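Local coordinates for Lmo0651 protein (Listeria monocytogenes serovar 1/2a, PDB 6EP3) that probably binds DNA in a sequence-specific way as a GntR-family transcription factor, and controls expression of the Agr system and mediates virulence, at residues B[146-149]-B[150-153]; B[109-112]-B[113-117]; B[158-161]-B[162-166]; B[194-197]-B[198-201]. All blocks are in the same frame, centred on the assembly; numbering follows the deposited sequence.

Interaction 1 of 4, residues B[146-149]-B[150-153]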
# COMPACT_ATOMS: atom_id res chain seq x y z
N ASN B 146 -12.13 -2.84 5.01
CA ASN B 146 -10.77 -3.32 4.76
C ASN B 146 -9.80 -2.21 5.15
O ASN B 146 -9.41 -1.36 4.33
CB ASN B 146 -10.59 -3.74 3.30
CG ASN B 146 -9.50 -4.77 3.13
OD1 ASN B 146 -8.49 -4.73 3.83
ND2 ASN B 146 -9.69 -5.69 2.20
N PRO B 147 -9.39 -2.20 6.42
CA PRO B 147 -8.47 -1.14 6.89
C PRO B 147 -7.15 -1.14 6.15
O PRO B 147 -6.52 -0.08 6.04
CB PRO B 147 -8.30 -1.47 8.38
CG PRO B 147 -9.51 -2.28 8.74
CD PRO B 147 -9.83 -3.08 7.52
N TYR B 148 -6.68 -2.30 5.67
CA TYR B 148 -5.47 -2.32 4.86
C TYR B 148 -5.63 -1.44 3.63
O TYR B 148 -4.75 -0.64 3.30
CB TYR B 148 -5.11 -3.75 4.46
CG TYR B 148 -4.85 -4.67 5.63
CD1 TYR B 148 -5.78 -5.64 5.99
CD2 TYR B 148 -3.67 -4.58 6.36
CE1 TYR B 148 -5.54 -6.48 7.06
CE2 TYR B 148 -3.43 -5.41 7.43
CZ TYR B 148 -4.37 -6.36 7.78
OH TYR B 148 -4.13 -7.20 8.84
N GLN B 149 -6.78 -1.57 2.96
CA GLN B 149 -7.03 -0.75 1.78
C GLN B 149 -7.15 0.72 2.15
O GLN B 149 -6.68 1.59 1.41
CB GLN B 149 -8.30 -1.23 1.07
CG GLN B 149 -8.24 -2.69 0.63
CD GLN B 149 -9.52 -3.13 -0.06
OE1 GLN B 149 -10.54 -2.44 -0.00
NE2 GLN B 149 -9.47 -4.28 -0.73
N VAL B 150 -7.78 1.01 3.29
CA VAL B 150 -7.87 2.41 3.72
C VAL B 150 -6.48 3.00 3.93
O VAL B 150 -6.19 4.11 3.48
CB VAL B 150 -8.74 2.53 4.99
CG1 VAL B 150 -8.67 3.95 5.55
CG2 VAL B 150 -10.18 2.13 4.69
N ARG B 151 -5.59 2.26 4.60
CA ARG B 151 -4.24 2.77 4.85
C ARG B 151 -3.45 2.94 3.55
O ARG B 151 -2.70 3.91 3.39
CB ARG B 151 -3.48 1.83 5.79
CG ARG B 151 -4.05 1.72 7.19
CD ARG B 151 -3.19 0.82 8.06
NE ARG B 151 -3.72 -0.54 8.17
CZ ARG B 151 -4.64 -0.92 9.05
NH1 ARG B 151 -5.13 -0.05 9.92
NH2 ARG B 151 -5.06 -2.18 9.07
N ILE B 152 -3.61 1.99 2.62
CA ILE B 152 -2.94 2.11 1.33
C ILE B 152 -3.37 3.39 0.62
O ILE B 152 -2.54 4.17 0.12
CB ILE B 152 -3.22 0.86 0.47
CG1 ILE B 152 -2.45 -0.35 1.00
CG2 ILE B 152 -2.91 1.13 -1.00
CD1 ILE B 152 -3.00 -1.67 0.51
N VAL B 153 -4.68 3.63 0.56
CA VAL B 153 -5.16 4.81 -0.14
C VAL B 153 -4.79 6.08 0.61
O VAL B 153 -4.58 7.13 -0.00
CB VAL B 153 -6.67 4.70 -0.39
CG1 VAL B 153 -7.17 5.90 -1.16
CG2 VAL B 153 -6.95 3.42 -1.17
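The carbonyl oxygens of N146, P147, Y148 and Q149 each receive the amide of the residue four places on, V150 to V153, in the first turns of helix 147-163. The opening bond, from V150 N to N146 O, is 3.1 Å long, with N146 at the N-cap position.

On the outer side, R151 folds back over the start of the helix. Its CG lies opposite the carbonyl carbon (chi1 -65°), and a bend at chi3 swings the guanidinium over P147, whose O lies above one face of that group near its rim. R151 NH2 comes within 3.4 Å of P147 CB and also sits over one face of the Y148 ring, 3.9 Å from Y148 CD2. The ring and the guanidinium run side by side, their planes 86° apart, so that Y148 CD2 in turn meets the guanidinium at its edge. N146 OD1 lies in the plane of the Y148 ring, at its edge.

I152 CG1 packs 3.3 Å from Y148 O, and V153 CG2 lies 3.2 Å from Q149 O. Q149 is extended beyond CG and its NE2 donates to T86 OG1 of the second subunit, while I152 meets I152 of that subunit. V153 faces inward, onto I87 and F90 of helix 77-101 and L138 of helix 126-142.

These are the opening turns of a helix in the all-helical FCD domain of a GntR-family regulator, here lying at the interface between the two subunits.

Interaction 2 of 4, residues B[109-112]-B[113-117]; sequences KLYA and RMQEM. With SO4 (sulfate ion), chain O.
R113 and K109 share one side of helix 107-123, where a sulfate, probably from the crystallisation liquor, is bound. R113 grips a single sulfate oxygen with two donors: R113 NE and NH2 each lie 3.2 Å from sulfate O4, with N-H...O angles near 150°, and the sulphur sits in the guanidinium plane at its edge. This fork depends on a bend at chi2 (-96°), which turns the guanidinium alongside the lysine chain. K109 offers the ion carbon atoms, its CD lying 3.3 Å from sulfate O1, while its CE lies over a face of the guanidinium. K109 NZ and R113 NH2 are 4.2 Å apart, two like charges on the side of the helix that holds the anion. The remaining terminal nitrogen of R113, NH1, donates to the backbone O of R135. E116 forms a salt bridge with R119.

The apolar and aromatic contacts centre on Y111. With CG anti to the backbone N (chi1 -173°), its ring comes to lie against M114 and Q115. M114 CE touches Y111 CD1 at 3.6 Å, and Q115 CG makes a CH-pi contact over a face, 4.1 Å from the Y111 ring centroid. Y111 OH and Q115 OE1 are 2.9 Å apart. The same ring meets that of Y187, and M114 reaches S183 and N184 of helix 173-192.

Backbone bonds from the amides of R113, M114, Q115 and E116 to the carbonyls four residues earlier place these side chains about one turn apart. The positive charge that K109 and R113 bring together probably suits this strip of the helix to an anion, and the sulfate would offset part of it.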
# COMPACT_ATOMS: atom_id res chain seq x y z
N LYS B 109 -22.04 9.16 7.60
CA LYS B 109 -20.67 9.66 7.56
C LYS B 109 -20.32 10.15 6.16
O LYS B 109 -19.66 11.18 6.00
CB LYS B 109 -19.71 8.57 8.02
CG LYS B 109 -18.33 9.09 8.40
CD LYS B 109 -17.45 7.98 8.96
CE LYS B 109 -17.16 6.92 7.91
NZ LYS B 109 -16.11 5.95 8.35
N LEU B 110 -20.75 9.41 5.13
CA LEU B 110 -20.48 9.83 3.76
C LEU B 110 -21.15 11.16 3.45
O LEU B 110 -20.55 12.03 2.80
CB LEU B 110 -20.94 8.74 2.79
CG LEU B 110 -20.53 8.87 1.33
CD1 LEU B 110 -19.05 8.53 1.16
CD2 LEU B 110 -21.38 7.95 0.48
N TYR B 111 -22.40 11.32 3.89
CA TYR B 111 -23.08 12.59 3.70
C TYR B 111 -22.34 13.72 4.40
O TYR B 111 -22.18 14.81 3.83
CB TYR B 111 -24.52 12.48 4.22
CG TYR B 111 -25.39 13.68 3.92
CD1 TYR B 111 -25.93 13.87 2.66
CD2 TYR B 111 -25.69 14.60 4.91
CE1 TYR B 111 -26.73 14.95 2.39
CE2 TYR B 111 -26.50 15.69 4.65
CZ TYR B 111 -27.02 15.86 3.38
OH TYR B 111 -27.82 16.95 3.11
N ALA B 112 -21.85 13.47 5.62
CA ALA B 112 -21.08 14.49 6.32
C ALA B 112 -19.81 14.86 5.56
O ALA B 112 -19.44 16.03 5.49
CB ALA B 112 -20.74 14.02 7.73
N ARG B 113 -19.13 13.86 4.98
CA ARG B 113 -17.90 14.13 4.22
C ARG B 113 -18.19 14.93 2.96
O ARG B 113 -17.46 15.88 2.62
CB ARG B 113 -17.19 12.83 3.87
CG ARG B 113 -16.89 11.89 5.04
CD ARG B 113 -15.47 12.08 5.55
NE ARG B 113 -15.24 11.38 6.82
CZ ARG B 113 -14.51 10.28 6.94
NH1 ARG B 113 -13.92 9.73 5.88
NH2 ARG B 113 -14.36 9.72 8.13
N MET B 114 -19.25 14.56 2.23
CA MET B 114 -19.65 15.33 1.06
C MET B 114 -20.00 16.77 1.44
O MET B 114 -19.65 17.72 0.73
CB MET B 114 -20.84 14.65 0.38
CG MET B 114 -21.35 15.36 -0.87
SD MET B 114 -22.61 16.61 -0.49
CE MET B 114 -23.73 15.68 0.54
N GLN B 115 -20.67 16.95 2.58
CA GLN B 115 -21.02 18.30 3.00
C GLN B 115 -19.80 19.09 3.44
O GLN B 115 -19.77 20.32 3.27
CB GLN B 115 -22.06 18.24 4.12
CG GLN B 115 -23.43 17.84 3.63
CD GLN B 115 -24.55 18.41 4.47
OE1 GLN B 115 -25.62 18.72 3.96
NE2 GLN B 115 -24.31 18.54 5.77
N GLU B 116 -18.79 18.43 4.00
CA GLU B 116 -17.55 19.14 4.31
C GLU B 116 -16.86 19.58 3.03
O GLU B 116 -16.26 20.67 2.98
CB GLU B 116 -16.63 18.26 5.15
CG GLU B 116 -16.98 18.24 6.63
CD GLU B 116 -16.83 19.61 7.28
OE1 GLU B 116 -17.74 20.45 7.13
OE2 GLU B 116 -15.81 19.83 7.96
N MET B 117 -16.91 18.75 1.99
CA MET B 117 -16.47 19.20 0.67
C MET B 117 -17.21 20.48 0.26
O MET B 117 -16.59 21.46 -0.15
CB MET B 117 -16.71 18.11 -0.36
CG MET B 117 -15.71 17.00 -0.34
SD MET B 117 -16.43 15.60 -1.19
CE MET B 117 -15.97 16.04 -2.85
S SO4 O . -16.36 11.24 11.24
O1 SO4 O . -16.90 9.92 11.57
O2 SO4 O . -14.96 11.31 11.64
O3 SO4 O . -17.14 12.26 11.94
O4 SO4 O . -16.46 11.46 9.80

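Interaction 3 of 4, residues B[158-161]-B[162-166]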
# COMPACT_ATOMS: atom_id res chain seq x y z
N PHE B 158 -1.41 10.93 0.58
CA PHE B 158 -0.26 11.66 1.09
C PHE B 158 0.71 11.98 -0.04
O PHE B 158 1.16 13.13 -0.19
CB PHE B 158 0.44 10.85 2.18
CG PHE B 158 1.67 11.50 2.73
CD1 PHE B 158 2.92 11.23 2.18
CD2 PHE B 158 1.59 12.38 3.79
CE1 PHE B 158 4.05 11.84 2.68
CE2 PHE B 158 2.72 12.99 4.30
CZ PHE B 158 3.95 12.72 3.74
N GLN B 159 1.04 10.97 -0.83
CA GLN B 159 1.99 11.17 -1.92
C GLN B 159 1.45 12.18 -2.94
O GLN B 159 2.19 13.04 -3.42
CB GLN B 159 2.31 9.83 -2.59
CG GLN B 159 3.15 8.90 -1.73
CD GLN B 159 4.46 8.51 -2.39
OE1 GLN B 159 4.94 9.19 -3.30
NE2 GLN B 159 5.06 7.42 -1.92
N MET B 160 0.16 12.10 -3.26
CA MET B 160 -0.42 13.06 -4.20
C MET B 160 -0.34 14.48 -3.65
O MET B 160 0.17 15.39 -4.32
CB MET B 160 -1.86 12.68 -4.54
CG MET B 160 -1.95 11.71 -5.70
SD MET B 160 -3.64 11.43 -6.24
CE MET B 160 -4.35 10.91 -4.70
N VAL B 161 -0.80 14.67 -2.41
CA VAL B 161 -0.81 15.99 -1.79
C VAL B 161 0.59 16.59 -1.78
O VAL B 161 0.77 17.79 -2.01
CB VAL B 161 -1.40 15.90 -0.37
CG1 VAL B 161 -0.95 17.07 0.49
CG2 VAL B 161 -2.91 15.82 -0.42
N HIS B 162 1.61 15.77 -1.50
CA HIS B 162 2.93 16.34 -1.31
C HIS B 162 3.79 16.37 -2.56
O HIS B 162 4.77 17.12 -2.59
CB HIS B 162 3.66 15.58 -0.20
CG HIS B 162 3.17 15.92 1.17
ND1 HIS B 162 3.49 17.10 1.81
CD2 HIS B 162 2.34 15.25 2.01
CE1 HIS B 162 2.90 17.12 3.00
NE2 HIS B 162 2.20 16.02 3.14
N PHE B 163 3.46 15.61 -3.61
CA PHE B 163 4.34 15.54 -4.77
C PHE B 163 3.64 15.72 -6.11
O PHE B 163 4.26 15.46 -7.15
CB PHE B 163 5.10 14.20 -4.78
CG PHE B 163 5.91 13.95 -3.55
CD1 PHE B 163 5.49 13.04 -2.59
CD2 PHE B 163 7.12 14.61 -3.35
CE1 PHE B 163 6.24 12.80 -1.46
CE2 PHE B 163 7.87 14.37 -2.21
CZ PHE B 163 7.44 13.47 -1.27
N SER B 164 2.38 16.16 -6.13
CA SER B 164 1.71 16.45 -7.38
C SER B 164 1.11 17.85 -7.32
O SER B 164 0.96 18.43 -6.25
CB SER B 164 0.60 15.43 -7.69
OG SER B 164 -0.58 15.75 -6.97
N ASP B 165 0.79 18.38 -8.50
CA ASP B 165 0.03 19.62 -8.62
C ASP B 165 -1.45 19.36 -8.84
O ASP B 165 -2.17 20.26 -9.29
CB ASP B 165 0.59 20.48 -9.75
CG ASP B 165 2.01 20.94 -9.50
OD1 ASP B 165 2.89 20.65 -10.35
OD2 ASP B 165 2.26 21.60 -8.47
N GLY B 166 -1.92 18.15 -8.55
CA GLY B 166 -3.31 17.79 -8.80
C GLY B 166 -4.31 18.65 -8.05
O GLY B 166 -5.47 18.73 -8.47
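Helix 147-163 runs out in this stretch: the amides of H162 and F163 still bond to the carbonyls of F158 and Q159, and S164 N reaches M160 O, before the chain leaves through an ST turn at S164. M160 O takes two bonds from this residue, from S164 N at 3.0 Å and from S164 OG at 2.8 Å. The two donors approach from opposite faces of the carbonyl plane, and the hydroxyl stands above it.

F158 and H162, one turn apart, meet through their rings. H162 CD2 lies over one face of F158, near the rim and 3.2 Å from F158 CE2. The planes are inclined at 46° and the centroids are 4.3 Å apart, an oblique pairing. F158 reaches the histidine because its CG is anti to the backbone N (chi1 178°). V161 CG1 makes a CH-pi contact over a face of the H162 imidazole, 4.2 Å from its centroid. The F163 ring has H162 CB over one face, while its edge faces Q159 O.

Around this helix end, H162 touches L17 and K21 of helix 8-21, F158 packs on Y13 of that helix, and M160 leans on Y80, L83 and I87 of helix 77-101. The contact thus joins the FCD domain to the GntR-type DNA-binding region. S164 OG, besides donating to M160 O, accepts from G166 N at 3.2 Å, with an N-H...O angle of 161°.

Interaction 4 of 4, residues B[194-197]-B[198-201]. With SO4 (sulfate ion), chain P.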
# COMPACT_ATOMS: atom_id res chain seq x y z
N LYS B 194 -29.29 2.06 -5.95
CA LYS B 194 -28.91 1.93 -7.35
C LYS B 194 -27.40 1.77 -7.42
O LYS B 194 -26.64 2.71 -7.68
CB LYS B 194 -29.41 3.12 -8.16
CG LYS B 194 -30.92 3.25 -8.18
CD LYS B 194 -31.37 4.63 -8.61
CE LYS B 194 -32.85 4.83 -8.34
NZ LYS B 194 -33.31 6.20 -8.68
N ILE B 195 -26.95 0.54 -7.19
CA ILE B 195 -25.53 0.28 -7.01
C ILE B 195 -24.78 0.43 -8.33
O ILE B 195 -23.71 1.04 -8.38
CB ILE B 195 -25.31 -1.10 -6.39
CG1 ILE B 195 -26.13 -1.23 -5.11
CG2 ILE B 195 -23.84 -1.31 -6.11
CD1 ILE B 195 -25.80 -0.19 -4.08
N GLU B 196 -25.32 -0.15 -9.40
CA GLU B 196 -24.64 -0.05 -10.69
C GLU B 196 -24.58 1.40 -11.16
O GLU B 196 -23.56 1.83 -11.73
CB GLU B 196 -25.35 -0.93 -11.72
CG GLU B 196 -25.50 -2.38 -11.28
CD GLU B 196 -24.18 -2.97 -10.80
OE1 GLU B 196 -23.98 -3.05 -9.56
OE2 GLU B 196 -23.36 -3.37 -11.65
N LEU B 197 -25.64 2.16 -10.92
CA LEU B 197 -25.63 3.58 -11.27
C LEU B 197 -24.59 4.33 -10.45
O LEU B 197 -23.86 5.18 -10.99
CB LEU B 197 -27.02 4.18 -11.06
CG LEU B 197 -27.88 4.31 -12.32
CD1 LEU B 197 -29.25 4.87 -11.97
CD2 LEU B 197 -27.20 5.18 -13.35
N ALA B 198 -24.48 4.02 -9.16
CA ALA B 198 -23.45 4.65 -8.34
C ALA B 198 -22.05 4.30 -8.84
O ALA B 198 -21.16 5.16 -8.86
CB ALA B 198 -23.62 4.23 -6.88
N ARG B 199 -21.84 3.05 -9.24
CA ARG B 199 -20.52 2.65 -9.71
C ARG B 199 -20.17 3.35 -11.02
O ARG B 199 -19.03 3.80 -11.21
CB ARG B 199 -20.45 1.14 -9.86
CG ARG B 199 -20.59 0.39 -8.55
CD ARG B 199 -20.70 -1.10 -8.79
NE ARG B 199 -19.42 -1.68 -9.17
CZ ARG B 199 -19.26 -2.95 -9.52
NH1 ARG B 199 -20.30 -3.77 -9.53
NH2 ARG B 199 -18.06 -3.40 -9.85
N LYS B 200 -21.14 3.47 -11.92
CA LYS B 200 -20.86 4.18 -13.17
C LYS B 200 -20.68 5.67 -12.93
O LYS B 200 -19.90 6.32 -13.63
CB LYS B 200 -21.97 3.91 -14.19
CG LYS B 200 -22.15 2.42 -14.51
CD LYS B 200 -20.79 1.72 -14.70
CE LYS B 200 -20.83 0.69 -15.82
NZ LYS B 200 -19.96 1.07 -16.98
N THR B 201 -21.34 6.23 -11.91
CA THR B 201 -21.09 7.63 -11.56
C THR B 201 -19.68 7.81 -11.00
O THR B 201 -19.01 8.80 -11.32
CB THR B 201 -22.13 8.11 -10.54
OG1 THR B 201 -23.44 7.80 -11.01
CG2 THR B 201 -22.01 9.61 -10.34
S SO4 P . -18.79 -7.20 -10.37
O1 SO4 P . -18.79 -7.59 -11.78
O2 SO4 P . -18.63 -8.39 -9.54
O3 SO4 P . -17.68 -6.29 -10.12
O4 SO4 P . -20.05 -6.54 -10.05
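R199 holds a sulfate, probably from the crystallisation liquor, with two nearly straight bonds: R199 NH1 to sulfate O4 at 2.8 Å (172°) and R199 NH2 to sulfate O3 at 2.9 Å (165°). The sulphur lies in the guanidinium plane, so two parallel N-H groups meet two oxygens of the ion edge-on. NH2 also forms a salt bridge with D92 of helix 77-101, so this nitrogen serves the ion and an acid of the protein together. E196 runs beside the arginine, its carboxylate turned 81° to the guanidinium. E196 OE2 lies 3.7 Å from R199 NH1, a long salt bridge of charges alone, because the oxygen is well out of the guanidinium plane.

At T201, OG1 sits opposite the carbonyl carbon across CA-CB, and T201 OG1 donates to L197 O at 2.7 Å. T201 N bonds to L197 O at 2.9 Å from the other face of the carbonyl, while the hydroxyl stands above the plane. These residues form the N-terminal turns of helix 195-219, the last helix of the all-helical FCD domain, with K194 at the N-cap position and its O taking the amide of A198.

Packing is lighter. I195 CG2 lies 4.1 Å from R199 CD, and both residues rest on I95 of helix 77-101. A198 turns to L190 of helix 173-192, and T201 sits against K182, I186 and L189 of that helix.

In the fold
All four contacts are local, lying on or at the ends of helices of the FCD domain. Interactions 1 and 3 occupy the two ends of helix 147-163, their centres 18 Å apart: the first faces the second subunit, the other faces helix 8-21 of the GntR region. Interactions 2 and 4 lie on different helices, 18 Å apart between centres and about 9 Å between nearest atoms, and helix 173-192 packs against both. Each binds its own sulfate through an arginine. Helix 77-101 touches interactions 1, 3 and 4, whereas helix 126-142 packs on interactions 1, 2 and 3. Interactions 3 and 4 are the most widely separated, with centres 28 Å apart.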